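Local atomic coordinates of versicolorin reductase (Brucella melitensis, PDB entry 4NIM), a protein that probably catalyses the NAD(P)(H)-dependent interconversion of a carbonyl and a hydroxyl group as a short-chain dehydrogenase/reductase, its natural substrate not being established. Residues A[192-197]-A[257-262]; A[104-109]-A[160-165]; A[21-26]-A[44-49]; A[72-77]-A[121-126]; A[152-157]-A[262-267]. All coordinates share one frame; numbering follows the deposited sequence. Where two conformers were deposited one is given.

Contact 1: A[192-197]-A[257-262]; sequences NSLNIG and VNFDQS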
# COMPACT_ATOMS: atom_id res chain seq x y z
N ASN A 192 7.34 -5.25 4.09
CA ASN A 192 7.00 -6.36 3.24
C ASN A 192 6.08 -5.91 2.14
O ASN A 192 5.41 -4.85 2.25
CB ASN A 192 6.33 -7.46 4.04
CG ASN A 192 7.28 -8.12 5.01
OD1 ASN A 192 8.19 -8.85 4.63
ND2 ASN A 192 7.03 -7.89 6.28
N SER A 193 6.06 -6.70 1.07
CA SER A 193 5.22 -6.38 -0.07
C SER A 193 4.21 -7.47 -0.37
O SER A 193 4.51 -8.64 -0.28
CB SER A 193 6.13 -6.20 -1.33
OG SER A 193 5.31 -5.88 -2.43
N LEU A 194 3.01 -7.04 -0.76
CA LEU A 194 1.99 -7.95 -1.21
C LEU A 194 1.71 -7.62 -2.66
O LEU A 194 1.29 -6.49 -2.97
CB LEU A 194 0.72 -7.82 -0.35
CG LEU A 194 -0.32 -8.90 -0.66
CD1 LEU A 194 0.14 -10.26 -0.16
CD2 LEU A 194 -1.66 -8.52 -0.02
N ASN A 195 1.97 -8.57 -3.55
CA ASN A 195 1.96 -8.28 -4.98
C ASN A 195 0.69 -8.86 -5.57
O ASN A 195 0.61 -10.06 -5.85
CB ASN A 195 3.20 -8.79 -5.71
CG ASN A 195 4.45 -8.01 -5.35
OD1 ASN A 195 4.78 -7.88 -4.17
ND2 ASN A 195 5.17 -7.54 -6.37
N ILE A 196 -0.27 -7.99 -5.80
CA ILE A 196 -1.63 -8.43 -6.10
C ILE A 196 -1.97 -8.43 -7.56
O ILE A 196 -1.37 -7.73 -8.41
CB ILE A 196 -2.70 -7.61 -5.31
CG1 ILE A 196 -2.68 -6.12 -5.69
CG2 ILE A 196 -2.52 -7.79 -3.83
CD1 ILE A 196 -3.89 -5.38 -5.16
N GLY A 197 -2.90 -9.32 -7.89
CA GLY A 197 -3.57 -9.34 -9.18
C GLY A 197 -4.57 -8.21 -9.31
O GLY A 197 -4.55 -7.26 -8.54
N VAL A 257 5.50 -11.03 -1.56
CA VAL A 257 4.52 -12.08 -1.45
C VAL A 257 3.50 -11.94 -2.60
O VAL A 257 2.65 -11.02 -2.62
CB VAL A 257 3.80 -11.98 -0.10
CG1 VAL A 257 2.81 -13.10 0.10
CG2 VAL A 257 4.85 -11.91 1.04
N ASN A 258 3.56 -12.86 -3.52
CA ASN A 258 2.64 -12.85 -4.67
C ASN A 258 1.27 -13.30 -4.24
O ASN A 258 1.12 -14.33 -3.60
CB ASN A 258 3.13 -13.75 -5.76
CG ASN A 258 4.45 -13.29 -6.34
OD1 ASN A 258 5.53 -13.80 -5.98
ND2 ASN A 258 4.39 -12.27 -7.11
N PHE A 259 0.26 -12.56 -4.65
CA PHE A 259 -1.10 -12.83 -4.26
C PHE A 259 -1.99 -12.74 -5.47
O PHE A 259 -2.50 -11.69 -5.79
CB PHE A 259 -1.55 -11.84 -3.20
CG PHE A 259 -2.82 -12.24 -2.50
CD1 PHE A 259 -4.06 -11.91 -3.04
CD2 PHE A 259 -2.79 -12.98 -1.34
CE1 PHE A 259 -5.26 -12.29 -2.42
CE2 PHE A 259 -3.97 -13.35 -0.68
CZ PHE A 259 -5.20 -13.04 -1.25
N ASP A 260 -2.26 -13.88 -6.09
CA ASP A 260 -3.00 -13.91 -7.37
C ASP A 260 -3.18 -15.36 -7.80
O ASP A 260 -2.41 -16.23 -7.35
CB ASP A 260 -2.21 -13.16 -8.51
CG ASP A 260 -3.06 -12.90 -9.75
OD1 ASP A 260 -4.27 -12.65 -9.60
OD2 ASP A 260 -2.54 -12.96 -10.89
N GLN A 261 -4.14 -15.59 -8.69
CA GLN A 261 -4.28 -16.88 -9.35
C GLN A 261 -3.40 -16.95 -10.65
O GLN A 261 -3.85 -17.27 -11.73
CB GLN A 261 -5.73 -17.19 -9.61
CG GLN A 261 -6.43 -17.45 -8.28
CD GLN A 261 -7.85 -17.91 -8.40
OE1 GLN A 261 -8.60 -17.36 -9.21
NE2 GLN A 261 -8.25 -18.92 -7.56
N SER A 262 -2.14 -16.69 -10.46
CA SER A 262 -1.10 -16.80 -11.49
C SER A 262 0.22 -16.93 -10.74
O SER A 262 0.28 -16.67 -9.53
CB SER A 262 -1.11 -15.60 -12.41
OG SER A 262 -0.56 -14.41 -11.80
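Leu194 and Asn195 lie beside Val257 and Asn258 where strand 192-196 runs parallel to strand 257-259, the axes 27° apart. Four backbone hydrogen bonds join them. Val257 N donates to Ser193 O, and Asn195 N reaches Val257 O over 2.7 Å in a nearly straight bond (174°). Phe259 N then donates to Asn195 O from above its carbonyl plane, and Gly197 N closes the series on Phe259 O with a longer bond of 3.2 Å. The carbonyls of Val257 and Phe259 also receive CA-H...O contacts from Leu194 and Ile196.

Apolar contacts lie on the face that carries Leu194, Ile196, Val257 and Phe259. With CG anti to the backbone N (chi1 -172°), Leu194 brings CD1 3.9 Å from Val257 CG1 and 3.8 Å from Phe259 CB. Ile196 CG2 adds a looser touch on Phe259 CB. Helix 234-245 covers this face through Val237, Ala240 and Ile241.

Polar side chains occupy the other face. Ser193 OG donates to Asn195 OD1 at 2.7 Å, while Asn195 ND2 is held by Asp174 and the carbonyl of Ser153, so both ends of the buried amide are bonded. Beyond the strands, the Asp260 carboxylate lies close against a residue without a side chain, OD1 3.4 Å from Gly197 CA.

Such parallel pairing of the last two strands is characteristic of the edge of the Rossmann-fold sheet in short-chain dehydrogenases/reductases.

Contact 2: A[104-109]-A[160-165]; sequences TDRGTI and QPFIAA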
# COMPACT_ATOMS: atom_id res chain seq x y z
N THR A 104 -3.53 3.13 -11.92
CA THR A 104 -3.40 2.12 -12.94
C THR A 104 -3.56 2.67 -14.38
O THR A 104 -3.96 1.93 -15.28
CB THR A 104 -4.46 1.04 -12.71
OG1 THR A 104 -5.74 1.66 -12.83
CG2 THR A 104 -4.32 0.39 -11.33
N ASP A 105 -3.22 3.94 -14.60
CA ASP A 105 -3.19 4.52 -15.95
C ASP A 105 -2.41 3.64 -16.93
O ASP A 105 -1.34 3.13 -16.61
CB ASP A 105 -2.52 5.91 -15.97
CG ASP A 105 -3.30 6.96 -15.19
OD1 ASP A 105 -3.86 6.60 -14.14
OD2 ASP A 105 -3.38 8.13 -15.65
N ARG A 106 -2.98 3.52 -18.13
CA ARG A 106 -2.49 2.67 -19.19
C ARG A 106 -1.67 3.41 -20.23
O ARG A 106 -1.86 4.60 -20.43
CB ARG A 106 -3.69 2.01 -19.89
CG ARG A 106 -4.42 1.03 -18.96
CD ARG A 106 -5.84 0.70 -19.39
NE ARG A 106 -6.57 1.97 -19.33
CZ ARG A 106 -7.24 2.55 -20.33
NH1 ARG A 106 -7.38 1.96 -21.52
NH2 ARG A 106 -7.79 3.75 -20.12
N GLY A 107 -0.84 2.67 -20.94
CA GLY A 107 -0.08 3.20 -22.03
C GLY A 107 0.96 2.21 -22.47
O GLY A 107 1.53 1.47 -21.63
N THR A 108 1.26 2.21 -23.76
CA THR A 108 2.35 1.40 -24.27
C THR A 108 3.67 2.19 -24.27
O THR A 108 3.69 3.44 -24.07
CB THR A 108 2.11 0.96 -25.73
OG1 THR A 108 2.18 2.09 -26.59
CG2 THR A 108 0.77 0.28 -25.90
N ILE A 109 4.75 1.45 -24.55
CA ILE A 109 6.07 2.07 -24.69
C ILE A 109 6.05 3.11 -25.80
O ILE A 109 6.82 4.05 -25.77
CB ILE A 109 7.21 1.02 -24.88
CG1 ILE A 109 8.60 1.67 -24.81
CG2 ILE A 109 7.07 0.32 -26.22
CD1 ILE A 109 8.91 2.34 -23.51
N GLN A 160 2.68 -6.40 -18.59
CA GLN A 160 1.91 -6.36 -19.85
C GLN A 160 2.14 -5.12 -20.71
O GLN A 160 2.37 -4.05 -20.18
CB GLN A 160 0.43 -6.46 -19.53
CG GLN A 160 0.05 -7.59 -18.62
CD GLN A 160 -0.00 -7.25 -17.16
OE1 GLN A 160 0.89 -6.63 -16.59
NE2 GLN A 160 -1.05 -7.70 -16.53
N PRO A 161 2.09 -5.27 -22.05
CA PRO A 161 2.49 -4.16 -22.94
C PRO A 161 1.58 -2.95 -22.84
O PRO A 161 2.02 -1.87 -23.13
CB PRO A 161 2.43 -4.76 -24.33
CG PRO A 161 2.56 -6.22 -24.14
CD PRO A 161 1.94 -6.53 -22.79
N PHE A 162 0.35 -3.13 -22.32
CA PHE A 162 -0.63 -2.05 -22.31
C PHE A 162 -0.47 -1.15 -21.09
O PHE A 162 -1.11 -0.10 -21.00
CB PHE A 162 -2.08 -2.55 -22.49
CG PHE A 162 -2.58 -3.34 -21.33
CD1 PHE A 162 -3.24 -2.73 -20.29
CD2 PHE A 162 -2.41 -4.72 -21.29
CE1 PHE A 162 -3.71 -3.46 -19.22
CE2 PHE A 162 -2.87 -5.46 -20.20
CZ PHE A 162 -3.50 -4.82 -19.15
N ILE A 163 0.44 -1.54 -20.19
CA ILE A 163 0.74 -0.81 -18.98
C ILE A 163 2.23 -0.70 -18.69
O ILE A 163 2.68 -0.92 -17.56
CB ILE A 163 -0.02 -1.41 -17.76
CG1 ILE A 163 -0.04 -2.95 -17.78
CG2 ILE A 163 -1.41 -0.84 -17.60
CD1 ILE A 163 -0.77 -3.55 -16.58
N ALA A 164 3.03 -0.25 -19.67
CA ALA A 164 4.46 -0.29 -19.51
C ALA A 164 4.97 0.50 -18.33
O ALA A 164 5.78 -0.04 -17.56
CB ALA A 164 5.19 0.17 -20.79
N ALA A 165 4.60 1.77 -18.22
CA ALA A 165 5.15 2.60 -17.15
C ALA A 165 4.64 2.14 -15.78
O ALA A 165 5.41 2.16 -14.77
CB ALA A 165 4.79 4.07 -17.36
O HOH W 1 2.62 3.16 -19.79
O HOH W 2 4.34 -1.28 -24.68
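Arg106 lies against Phe162 and Ile163 where the loop 104-109 meets the turn that leads into helix 164-183. Followed outward, its CB is 3.5 Å from Phe162 O. CG lies beside the backbone N and anti to the carbonyl carbon (chi1 -67°), and there it meets two side chains: Ile163 CG2 at 3.8 Å and, at the edge of the Phe162 ring, CD1 at 4.2 Å. CD and NE follow, the bend at chi3 (-63°) setting NE, and the guanidinium leads away and meets no atom of 160-165, so only the aliphatic root of the arginine serves this contact. The Phe162 ring in turn has Ile163 CG1 over one face, offset toward the rim.

The backbone of Gly107 makes the polar link. Its N donates to Phe162 O at 2.8 Å, and its O accepts from Ala164 N at 3.0 Å, the donor lying nearly along the C=O axis. One glycine thus both gives and takes a bond across a single backbone bridge to Ile163. A water that donates to Gly107 O and accepts from Ala165 N adds a second grip on that carbonyl. Another water joins Ile109 N to Pro161 O, the carbonyl that also receives a CA-H...O contact from Thr108. Ala164 CB packs 4.0 Å from Ile109 N.

Residues 160-163 form a type I beta turn whose last member, Ile163, is the N-cap residue of helix 164-183. The contact joins the loop after strand 96-99 to the turn that begins helix 164-183, at the surface on the C-terminal side of the parallel sheet of a Rossmann-fold reductase.

Contact 3: A[21-26]-A[44-49]; sequences TGSTQG and VICGRS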
# COMPACT_ATOMS: atom_id res chain seq x y z
N THR A 21 -3.25 4.26 3.02
CA THR A 21 -3.55 5.12 1.90
C THR A 21 -4.58 4.43 0.98
O THR A 21 -4.84 3.24 1.14
CB THR A 21 -2.28 5.48 1.10
OG1 THR A 21 -1.67 4.29 0.57
CG2 THR A 21 -1.27 6.24 2.01
N GLY A 22 -5.16 5.18 0.06
CA GLY A 22 -6.09 4.66 -0.93
C GLY A 22 -7.35 4.17 -0.22
O GLY A 22 -7.97 3.19 -0.62
N SER A 23 -7.73 4.91 0.81
CA SER A 23 -8.65 4.42 1.82
C SER A 23 -10.03 5.06 1.82
O SER A 23 -10.81 4.86 2.78
CB SER A 23 -8.00 4.47 3.19
OG SER A 23 -7.27 5.68 3.37
N THR A 24 -10.38 5.79 0.77
CA THR A 24 -11.75 6.30 0.63
C THR A 24 -12.68 5.29 -0.06
O THR A 24 -13.90 5.48 -0.13
CB THR A 24 -11.79 7.66 -0.12
OG1 THR A 24 -11.32 7.51 -1.47
CG2 THR A 24 -10.93 8.68 0.56
N GLN A 25 -12.09 4.20 -0.53
CA GLN A 25 -12.83 3.16 -1.22
C GLN A 25 -11.86 2.00 -1.50
O GLN A 25 -10.66 2.06 -1.18
CB GLN A 25 -13.38 3.71 -2.52
CG GLN A 25 -12.33 4.40 -3.39
CD GLN A 25 -12.95 5.15 -4.55
OE1 GLN A 25 -14.18 5.24 -4.65
NE2 GLN A 25 -12.12 5.67 -5.44
N GLY A 26 -12.40 0.94 -2.07
CA GLY A 26 -11.58 -0.14 -2.63
C GLY A 26 -10.73 -0.82 -1.57
O GLY A 26 -11.17 -1.04 -0.44
N VAL A 44 -5.59 6.50 10.30
CA VAL A 44 -5.54 7.68 9.49
C VAL A 44 -5.79 7.19 8.10
O VAL A 44 -5.03 6.33 7.59
CB VAL A 44 -4.18 8.39 9.55
CG1 VAL A 44 -4.18 9.64 8.70
CG2 VAL A 44 -3.88 8.77 11.00
N ILE A 45 -6.86 7.70 7.51
CA ILE A 45 -7.21 7.38 6.14
C ILE A 45 -7.14 8.62 5.26
O ILE A 45 -7.11 9.76 5.75
CB ILE A 45 -8.62 6.74 6.03
CG1 ILE A 45 -9.68 7.59 6.74
CG2 ILE A 45 -8.58 5.32 6.61
CD1 ILE A 45 -11.06 7.34 6.21
N CYS A 46 -7.11 8.41 3.95
CA CYS A 46 -6.84 9.53 3.06
C CYS A 46 -7.20 9.28 1.61
O CYS A 46 -7.34 8.13 1.17
CB CYS A 46 -5.37 9.96 3.12
SG CYS A 46 -4.20 8.65 2.64
N GLY A 47 -7.37 10.38 0.89
CA GLY A 47 -7.80 10.35 -0.49
C GLY A 47 -8.26 11.70 -0.99
O GLY A 47 -8.10 12.71 -0.32
N ARG A 48 -8.82 11.71 -2.19
CA ARG A 48 -9.20 12.93 -2.85
C ARG A 48 -10.59 13.41 -2.44
O ARG A 48 -10.80 14.60 -2.28
CB ARG A 48 -9.12 12.74 -4.36
CG ARG A 48 -7.74 12.28 -4.83
CD ARG A 48 -7.67 12.20 -6.34
NE ARG A 48 -7.97 13.51 -6.90
CZ ARG A 48 -7.06 14.43 -7.26
NH1 ARG A 48 -5.75 14.20 -7.16
NH2 ARG A 48 -7.49 15.59 -7.74
N SER A 49 -11.54 12.50 -2.29
CA SER A 49 -12.92 12.90 -2.04
C SER A 49 -13.16 13.22 -0.56
O SER A 49 -13.05 12.36 0.29
CB SER A 49 -13.88 11.81 -2.51
OG SER A 49 -15.18 12.02 -1.96
O HOH W 3 -5.02 8.03 -0.74
O HOH W 4 -11.27 9.66 -3.12
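The loop 21-24 passes the end of strand 44-47 with the two chain directions 48° apart, and Ser23 N donates to Cys46 O at 3.3 Å. Ser23 returns a second bond by its side chain: OG accepts from Cys46 N at 2.8 Å, with an N-H...O angle of 162°. One residue therefore pairs with both the N-H and the C=O of Cys46. The same hydroxyl is also bonded to Ile20 O, which ties it to the end of strand 17-20.

Ser23 OG reaches this place by standing between its own backbone N and carbonyl carbon (chi1 42°), and it comes within 3.2 Å of Ile45 CB. Thr24 turns its methyl to the strand, CG2 lying 3.7 Å from both Cys46 O and Gly47 CA. Its OG1 shares a water with Ser49 N. Cys46 sends SG past Thr21, 3.7 Å from CA and 3.8 Å from CG2. A further water accepts from Gly22 N and donates weakly to Cys46 O.

Strands 17-20 and 42-47 are neighbours in the sheet, and the loop leads into helix 26-37, which connects the two strands as the first beta-alpha-beta crossover. The glycine-containing loop probably corresponds to the dinucleotide-binding TGxxxGxG motif of the family. Ile45 packs on Gln56 and Leu60 of helix 50-63 and Cys46 on Ile83 of helix 77-91, while Ser49 caps the start of helix 50-63.

Contact 4: A[72-77]-A[121-126]; sequences VDLENV and FAVNTR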
# COMPACT_ATOMS: atom_id res chain seq x y z
N VAL A 72 -6.00 14.48 0.35
CA VAL A 72 -4.69 14.60 -0.29
C VAL A 72 -4.68 14.40 -1.80
O VAL A 72 -5.57 13.79 -2.37
CB VAL A 72 -3.69 13.57 0.29
CG1 VAL A 72 -3.41 13.83 1.77
CG2 VAL A 72 -4.19 12.14 0.06
N ASP A 73 -3.61 14.88 -2.41
CA ASP A 73 -3.19 14.48 -3.74
C ASP A 73 -1.82 13.82 -3.54
O ASP A 73 -0.85 14.50 -3.19
CB ASP A 73 -3.07 15.72 -4.63
CG ASP A 73 -2.47 15.42 -5.99
OD1 ASP A 73 -2.26 14.25 -6.37
OD2 ASP A 73 -2.20 16.42 -6.67
N LEU A 74 -1.76 12.49 -3.66
CA LEU A 74 -0.51 11.79 -3.36
C LEU A 74 0.64 12.14 -4.32
O LEU A 74 1.81 11.84 -4.03
CB LEU A 74 -0.71 10.27 -3.32
CG LEU A 74 -1.51 9.70 -2.17
CD1 LEU A 74 -1.66 8.19 -2.37
CD2 LEU A 74 -0.85 10.03 -0.84
N GLU A 75 0.33 12.82 -5.41
CA GLU A 75 1.42 13.31 -6.33
C GLU A 75 2.21 14.42 -5.68
O GLU A 75 3.31 14.74 -6.10
CB GLU A 75 0.84 13.83 -7.64
CG GLU A 75 0.15 12.74 -8.42
CD GLU A 75 -0.47 13.25 -9.71
OE1 GLU A 75 0.14 14.13 -10.39
OE2 GLU A 75 -1.58 12.77 -10.04
N ASN A 76 1.62 15.03 -4.67
CA ASN A 76 2.26 16.11 -3.96
C ASN A 76 2.96 15.56 -2.71
O ASN A 76 2.30 15.11 -1.75
CB ASN A 76 1.24 17.20 -3.61
CG ASN A 76 1.83 18.38 -2.85
OD1 ASN A 76 2.85 18.30 -2.20
ND2 ASN A 76 1.12 19.50 -2.90
N VAL A 77 4.29 15.63 -2.71
CA VAL A 77 5.08 15.07 -1.61
C VAL A 77 4.73 15.71 -0.24
O VAL A 77 4.76 15.04 0.79
CB VAL A 77 6.59 15.13 -1.92
CG1 VAL A 77 7.43 14.67 -0.74
CG2 VAL A 77 6.90 14.23 -3.12
N PHE A 121 4.64 7.06 -11.52
CA PHE A 121 5.78 7.01 -10.57
C PHE A 121 5.53 7.83 -9.32
O PHE A 121 5.94 7.45 -8.23
CB PHE A 121 7.10 7.37 -11.25
CG PHE A 121 7.70 6.23 -11.96
CD1 PHE A 121 7.20 5.83 -13.19
CD2 PHE A 121 8.68 5.48 -11.37
CE1 PHE A 121 7.69 4.70 -13.80
CE2 PHE A 121 9.19 4.36 -11.99
CZ PHE A 121 8.68 3.97 -13.21
N ALA A 122 4.84 8.98 -9.46
CA ALA A 122 4.56 9.82 -8.35
C ALA A 122 3.67 9.10 -7.31
O ALA A 122 3.94 9.18 -6.11
CB ALA A 122 3.89 11.12 -8.79
N VAL A 123 2.64 8.40 -7.77
CA VAL A 123 1.68 7.79 -6.84
C VAL A 123 2.18 6.40 -6.44
O VAL A 123 2.06 6.03 -5.30
CB VAL A 123 0.24 7.69 -7.41
CG1 VAL A 123 -0.71 6.95 -6.46
CG2 VAL A 123 -0.30 9.09 -7.72
N ASN A 124 2.74 5.65 -7.39
CA ASN A 124 3.04 4.22 -7.13
C ASN A 124 4.41 3.98 -6.47
O ASN A 124 4.62 2.91 -5.87
CB ASN A 124 2.92 3.39 -8.38
CG ASN A 124 1.52 3.36 -8.92
OD1 ASN A 124 0.55 3.63 -8.21
ND2 ASN A 124 1.40 2.95 -10.15
N THR A 125 5.30 4.97 -6.54
CA THR A 125 6.68 4.79 -6.12
C THR A 125 7.13 5.91 -5.21
O THR A 125 7.67 5.65 -4.14
CB THR A 125 7.66 4.69 -7.36
OG1 THR A 125 7.12 3.79 -8.37
CG2 THR A 125 8.96 4.18 -6.90
N ARG A 126 6.98 7.16 -5.65
CA ARG A 126 7.44 8.31 -4.86
C ARG A 126 6.59 8.49 -3.56
O ARG A 126 7.13 8.77 -2.47
CB ARG A 126 7.39 9.59 -5.70
CG ARG A 126 8.11 10.76 -5.05
CD ARG A 126 8.23 11.93 -5.98
NE ARG A 126 6.97 12.61 -6.20
CZ ARG A 126 6.74 13.48 -7.17
NH1 ARG A 126 7.70 13.77 -8.04
NH2 ARG A 126 5.55 14.03 -7.31
O HOH W 5 4.56 11.59 -4.95
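Arg126 reaches across from helix 121-126 to Glu75 and Val77, its side chain crossing that of Val77 at about a right angle. CG stands anti to the backbone N (chi1 -168°), and the bend at chi3 (72°) places Arg126 NE 3.5 Å from Val77 CG2. Arg126 NH2 donates to Glu75 O at 2.6 Å, the oxygen lying at the guanidinium edge, near its plane. This bond is short but bent (132° at the hydrogen), and its donor lies close to the carbonyl plane. One guanidinium face has Ala122 CA over it, toward the rim, within the same helix.

Glu75 uses its aliphatic part here. It crosses Val123 obliquely, CG resting 3.7 Å from Val123 CG2 and 4.1 Å from Ala122 CB, while the chain beyond CG is extended. The carboxylate is not paired with the arginine: Glu75 OE1 remains 6.2 Å from Arg126 NH2, although the opposite charges may attract. Leu74 points toward the helix, but its CD1 makes only a loose contact with Val123 CG1.

A water completes the polar link, donating to Leu74 O and Ala122 O and accepting from Arg126 NE. The loop is shaped by an Asx turn, in which Asp73 OD1 takes the N-H of Glu75, and by a type I beta turn from Asp73 to Asn76, the N-cap residue of helix 77-91. In the helix a wider pi-type turn spans 122-126, Arg126 N bonding to Phe121 O. The contact joins the loop at the C-terminal end of strand 66-71 to helix 114-142 within the alpha/beta Rossmann fold.

Contact 5: A[152-157]-A[262-267]; sequences SSMSSM and SVWGAY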
# COMPACT_ATOMS: atom_id res chain seq x y z
N SER A 152 1.98 -3.88 -4.01
CA SER A 152 2.58 -3.83 -5.31
C SER A 152 1.74 -4.74 -6.23
O SER A 152 0.55 -4.90 -6.00
CB SER A 152 4.03 -4.27 -5.26
OG SER A 152 4.66 -4.11 -6.51
N SER A 153 2.32 -5.22 -7.33
CA SER A 153 1.54 -5.88 -8.37
C SER A 153 2.18 -7.15 -8.86
O SER A 153 3.41 -7.28 -8.86
CB SER A 153 1.36 -4.87 -9.52
OG SER A 153 0.67 -5.44 -10.62
N MET A 154 1.38 -8.05 -9.43
CA MET A 154 1.92 -9.20 -10.17
C MET A 154 2.64 -8.76 -11.43
O MET A 154 3.35 -9.52 -12.04
CB MET A 154 0.82 -10.21 -10.55
CG MET A 154 0.27 -10.95 -9.34
SD MET A 154 1.45 -12.00 -8.44
CE MET A 154 1.80 -13.29 -9.59
N SER A 155 2.40 -7.51 -11.84
CA SER A 155 3.05 -6.92 -12.99
C SER A 155 4.49 -6.44 -12.75
O SER A 155 5.20 -6.03 -13.71
CB SER A 155 2.20 -5.74 -13.48
OG SER A 155 0.95 -6.15 -13.93
N SER A 156 4.98 -6.56 -11.51
CA SER A 156 6.19 -5.89 -11.12
C SER A 156 7.48 -6.51 -11.65
O SER A 156 8.54 -5.91 -11.53
CB SER A 156 6.24 -5.81 -9.60
OG SER A 156 6.50 -7.05 -9.04
N MET A 157 7.42 -7.74 -12.17
CA MET A 157 8.61 -8.32 -12.74
C MET A 157 8.84 -7.86 -14.19
O MET A 157 9.97 -7.77 -14.62
CB MET A 157 8.55 -9.85 -12.67
CG MET A 157 9.65 -10.50 -13.45
SD MET A 157 9.71 -12.27 -13.10
CE MET A 157 10.02 -12.31 -11.35
N SER A 262 -2.14 -16.69 -10.46
CA SER A 262 -1.10 -16.80 -11.49
C SER A 262 0.22 -16.93 -10.74
O SER A 262 0.28 -16.67 -9.53
CB SER A 262 -1.11 -15.60 -12.41
OG SER A 262 -0.56 -14.41 -11.80
N VAL A 263 1.28 -17.30 -11.47
CA VAL A 263 2.52 -17.71 -10.85
C VAL A 263 3.65 -17.26 -11.78
O VAL A 263 3.71 -17.67 -12.92
CB VAL A 263 2.55 -19.26 -10.66
CG1 VAL A 263 3.92 -19.65 -10.09
CG2 VAL A 263 1.43 -19.72 -9.67
N TRP A 264 4.51 -16.37 -11.30
CA TRP A 264 5.63 -15.91 -12.11
C TRP A 264 6.47 -17.07 -12.64
O TRP A 264 6.84 -17.98 -11.89
CB TRP A 264 6.52 -14.98 -11.27
CG TRP A 264 5.98 -13.63 -11.07
CD1 TRP A 264 4.93 -13.05 -11.71
CD2 TRP A 264 6.49 -12.65 -10.17
NE1 TRP A 264 4.77 -11.76 -11.29
CE2 TRP A 264 5.70 -11.49 -10.32
CE3 TRP A 264 7.51 -12.65 -9.22
CZ2 TRP A 264 5.92 -10.33 -9.57
CZ3 TRP A 264 7.73 -11.46 -8.43
CH2 TRP A 264 6.94 -10.32 -8.64
N GLY A 265 6.79 -17.00 -13.93
CA GLY A 265 7.63 -17.96 -14.59
C GLY A 265 7.00 -19.33 -14.84
O GLY A 265 7.71 -20.25 -15.18
N ALA A 266 5.68 -19.45 -14.67
CA ALA A 266 4.98 -20.68 -14.89
C ALA A 266 3.85 -20.42 -15.89
O ALA A 266 3.23 -19.35 -15.91
CB ALA A 266 4.44 -21.20 -13.55
N TYR A 267 3.59 -21.44 -16.71
CA TYR A 267 2.71 -21.29 -17.89
C TYR A 267 2.60 -22.62 -18.58
O TYR A 267 3.39 -23.50 -18.33
CB TYR A 267 3.27 -20.29 -18.89
CG TYR A 267 4.76 -20.38 -19.10
CD1 TYR A 267 5.30 -21.33 -19.92
CD2 TYR A 267 5.65 -19.48 -18.44
CE1 TYR A 267 6.69 -21.41 -20.15
CE2 TYR A 267 7.01 -19.58 -18.65
CZ TYR A 267 7.53 -20.56 -19.47
OH TYR A 267 8.89 -20.64 -19.71
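Met154 and Trp264 have the closest CA atoms of the two segments, 7.9 Å apart, so the backbones do not pair, and the indole of Trp264 spans the distance between the end of strand 152-153 and a loop without regular structure. In the first segment Ser153 OG accepts from Ser155 N in an ST turn; in the second, a type II beta turn runs from Val263 to Ala266, with Gly265 at positive phi.

The indole is the centre of the contact. Trp264 NE1 donates to Met154 O at 2.8 Å, the acceptor lying only 7° out of the ring plane. Met154 CE lies over one face of the ring and Met157 CB over the opposite one. Bends at chi2 and chi3 of Met154 (-63° and -67°) bring CE over the five-membered ring, 4.1 Å from its centroid, in a CH-pi contact; CE also meets Ser262 OG at 3.4 Å. Met157 places CB over the six-membered ring, again 4.1 Å from the centroid. Met154 SD approaches the five-membered ring obliquely as a Met-aromatic contact. At the ring edge Ser156 OG lies 3.3 Å from Trp264 CH2, while this hydroxyl is hydrogen-bonded to Asp174.

A bound 1,2-ethanediol, probably from the crystallisation liquor, lies about 4 Å from the tryptophan side chain. Trp264 also touches Asn195 of strand 190-196 and Asn258 of strand 256-259, and Ser156 packs on Lys170 of helix 164-183. The indole thereby ties the loop after the last strand to the C-terminal end of strand 147-153.

Contacts 1, 3 and 5 reach the seven-stranded parallel sheet. Along the chain contact 3 closes before the others open. It lies toward one edge and contact 1 at the other, about 21 Å apart between centres. Contact 5, its centre about 8 Å from that of contact 1, shares Ser262 with it and joins it through strands 147-153 and 190-196; contact 1 is nested in the loop that contact 5 closes. Contact 3 meets contact 4 where Gly47 O and Val72 N hydrogen-bond. Contacts 2 and 4 cross along the chain and touch at Ala165 and Phe121, and contact 2 meets contact 5 through Gln160 and Ser155. Together they span the sheet from near one edge to the other.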